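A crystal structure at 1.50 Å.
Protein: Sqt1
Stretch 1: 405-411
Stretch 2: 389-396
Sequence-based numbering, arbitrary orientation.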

# COMPACT_ATOMS: atom_id res chain seq x y z
N ARG A 405 14.56 6.24 -0.01
CA ARG A 405 15.10 7.16 -1.00
C ARG A 405 13.99 7.93 -1.69
O ARG A 405 12.84 7.51 -1.71
CB ARG A 405 15.94 6.40 -2.04
CG ARG A 405 17.23 5.84 -1.46
CD ARG A 405 18.22 5.34 -2.50
NE ARG A 405 19.48 5.03 -1.83
CZ ARG A 405 19.79 3.84 -1.33
NH1 ARG A 405 18.96 2.82 -1.46
NH2 ARG A 405 20.95 3.67 -0.69
N ARG A 406 14.35 9.08 -2.26
CA ARG A 406 13.38 9.79 -3.07
C ARG A 406 14.02 10.14 -4.39
O ARG A 406 15.20 10.51 -4.46
CB ARG A 406 12.86 11.03 -2.38
CG ARG A 406 11.75 11.65 -3.22
CD ARG A 406 11.03 12.67 -2.47
NE ARG A 406 10.27 12.13 -1.36
CZ ARG A 406 9.84 12.88 -0.35
NH1 ARG A 406 10.16 14.17 -0.31
NH2 ARG A 406 9.12 12.35 0.61
N TRP A 407 13.22 9.99 -5.44
CA TRP A 407 13.69 10.03 -6.81
C TRP A 407 12.93 11.07 -7.60
O TRP A 407 11.71 11.22 -7.44
CB TRP A 407 13.53 8.68 -7.49
CG TRP A 407 14.06 7.53 -6.70
CD1 TRP A 407 13.39 6.78 -5.79
CD2 TRP A 407 15.38 7.01 -6.77
NE1 TRP A 407 14.21 5.81 -5.28
CE2 TRP A 407 15.45 5.93 -5.86
CE3 TRP A 407 16.53 7.35 -7.49
CZ2 TRP A 407 16.60 5.19 -5.67
CZ3 TRP A 407 17.68 6.61 -7.31
CH2 TRP A 407 17.71 5.54 -6.40
N ASP A 408 13.67 11.77 -8.45
CA ASP A 408 13.13 12.67 -9.46
C ASP A 408 13.05 11.89 -10.77
O ASP A 408 14.07 11.53 -11.34
CB ASP A 408 14.05 13.91 -9.57
CG ASP A 408 13.78 14.78 -10.78
OD1 ASP A 408 12.78 14.60 -11.51
OD2 ASP A 408 14.61 15.70 -10.98
N LEU A 409 11.83 11.62 -11.23
CA LEU A 409 11.64 10.72 -12.37
C LEU A 409 11.48 11.46 -13.70
O LEU A 409 11.06 10.85 -14.68
CB LEU A 409 10.41 9.83 -12.14
CG LEU A 409 10.48 8.92 -10.90
CD1 LEU A 409 9.27 7.99 -10.89
CD2 LEU A 409 11.77 8.12 -10.83
N ARG A 410 11.82 12.74 -13.74
CA ARG A 410 11.70 13.47 -15.01
C ARG A 410 12.68 12.98 -16.07
O ARG A 410 12.39 13.04 -17.26
CB ARG A 410 11.89 14.97 -14.79
CG ARG A 410 10.76 15.62 -14.02
CD ARG A 410 11.09 17.07 -13.70
NE ARG A 410 12.28 17.17 -12.86
CZ ARG A 410 12.93 18.30 -12.61
NH1 ARG A 410 12.53 19.44 -13.16
NH2 ARG A 410 14.00 18.30 -11.83
N GLY A 411 13.85 12.52 -15.63
CA GLY A 411 14.88 12.06 -16.55
C GLY A 411 14.55 10.78 -17.30
O GLY A 411 13.57 10.10 -16.98
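Stretch 2 389-396: AMAGWLLT

Stretch 2 enters through the end of a 3-10 segment at Ala389 and Met390, turns through Ala391 and Gly392, and becomes a strand at Leu394 to Thr396. This strand lies antiparallel to Arg405–Asp408: the N-to-C directions differ by 159° and the axes approach to 4.5 Å. Trp393 N donates to Met390 O at 3.0 Å, closing the turn, and Gly392 has phi/psi of 86/-8, where a CB would be jammed against the carbonyl of Ala391.

The register follows from CA–CA distances of 4.3 Å for Arg406 and Thr396, 5.0 Å for Trp407 and Leu395, and 5.0 Å for Asp408 and Leu394. The middle pair is the hydrogen-bonded one: Trp407 N reaches Leu395 O at 2.7 Å, and Leu395 N reaches Trp407 O at 2.9 Å, with angles at hydrogen of 152° and 168°. Beyond the strands, Leu409 N still donates to Trp393 O at 2.8 Å, so the ladder extends into the loop. CA-H...O contacts supplement it, as from Leu394 CA to Trp407 O at 3.3 Å.

Side chains alternate between the faces. Arg406, Asp408, Leu394 and Thr396 share one; Trp407 and Leu395 share the other. Arg406 leaves the backbone with chi1 and chi2 both t, then bends at chi3 (m, -67°). This conformation places NE 2.9 Å from Thr396 OG1, to which it donates a hydrogen bond at 154°; the hydroxyl, on a chi1 of -53°, lies at the guanidinium edge, near its plane. On the other face, Leu395 adopts t,p (-175°, 83°). Its CD2 lies 4.4 Å from Trp407 CD1, while its CB packs 3.8 Å from CD1 of Leu409, an m,t rotamer.

The most intricate arrangement surrounds Arg410. Its chi angles run m, t, m (-69°, 173°, -62°), and the chain folds back to meet Asp408, whose chi1 is t (167°). Arg410 NE donates to Asp408 OD1 at 2.9 Å, and Arg410 NH2 forms a salt bridge with Asp408 OD2 at 2.8 Å; Arg410 N also donates to Asp408 OD1, at 3.1 Å. With the head group so held, the aliphatic part lies over Trp393: Arg410 CG is 3.9 Å from the centroid of the five-membered ring and 27° off its normal, a CH-pi contact. Met390, with all three chi angles m, completes the cluster. Its CB points sideways but its end comes nearer, setting SD over a guanidinium face, 3.4 Å from Arg410 CZ, and CE 3.6 Å from Asp408 OD1.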

# COMPACT_ATOMS: atom_id res chain seq x y z
N ALA A 389 5.69 22.48 -9.08
CA ALA A 389 6.10 22.14 -10.44
C ALA A 389 6.56 20.69 -10.58
O ALA A 389 6.60 20.15 -11.68
CB ALA A 389 7.21 23.09 -10.89
N MET A 390 6.89 20.05 -9.45
CA MET A 390 7.38 18.68 -9.44
C MET A 390 6.27 17.67 -9.18
O MET A 390 6.53 16.48 -8.97
CB MET A 390 8.48 18.54 -8.40
CG MET A 390 9.73 19.27 -8.80
SD MET A 390 10.43 18.45 -10.25
CE MET A 390 11.10 17.02 -9.44
N ALA A 391 5.03 18.16 -9.18
CA ALA A 391 3.87 17.31 -9.01
C ALA A 391 3.89 16.14 -9.98
O ALA A 391 4.04 16.31 -11.19
CB ALA A 391 2.60 18.12 -9.21
N GLY A 392 3.75 14.94 -9.43
CA GLY A 392 3.70 13.72 -10.21
C GLY A 392 5.06 13.10 -10.53
O GLY A 392 5.11 11.99 -11.04
N TRP A 393 6.14 13.79 -10.23
CA TRP A 393 7.47 13.34 -10.67
C TRP A 393 8.38 12.84 -9.55
O TRP A 393 9.47 12.36 -9.82
CB TRP A 393 8.19 14.47 -11.43
CG TRP A 393 7.50 14.81 -12.69
CD1 TRP A 393 6.71 15.90 -12.92
CD2 TRP A 393 7.49 14.05 -13.90
NE1 TRP A 393 6.23 15.88 -14.21
CE2 TRP A 393 6.70 14.75 -14.83
CE3 TRP A 393 8.09 12.85 -14.30
CZ2 TRP A 393 6.48 14.29 -16.13
CZ3 TRP A 393 7.88 12.39 -15.59
CH2 TRP A 393 7.07 13.11 -16.49
N LEU A 394 7.91 12.96 -8.32
CA LEU A 394 8.71 12.60 -7.16
C LEU A 394 8.22 11.29 -6.54
O LEU A 394 7.05 11.17 -6.15
CB LEU A 394 8.69 13.73 -6.13
CG LEU A 394 9.55 14.95 -6.49
CD1 LEU A 394 9.25 16.10 -5.55
CD2 LEU A 394 11.03 14.59 -6.45
N LEU A 395 9.13 10.33 -6.45
CA LEU A 395 8.82 8.98 -5.99
C LEU A 395 9.64 8.65 -4.76
O LEU A 395 10.87 8.81 -4.76
CB LEU A 395 9.12 7.96 -7.10
CG LEU A 395 8.73 6.52 -6.78
CD1 LEU A 395 7.25 6.31 -7.08
CD2 LEU A 395 9.59 5.53 -7.57
N THR A 396 8.96 8.18 -3.72
CA THR A 396 9.65 7.69 -2.53
C THR A 396 9.68 6.17 -2.54
O THR A 396 8.68 5.53 -2.88
CB THR A 396 8.96 8.18 -1.27
OG1 THR A 396 8.84 9.60 -1.34
CG2 THR A 396 9.77 7.83 -0.00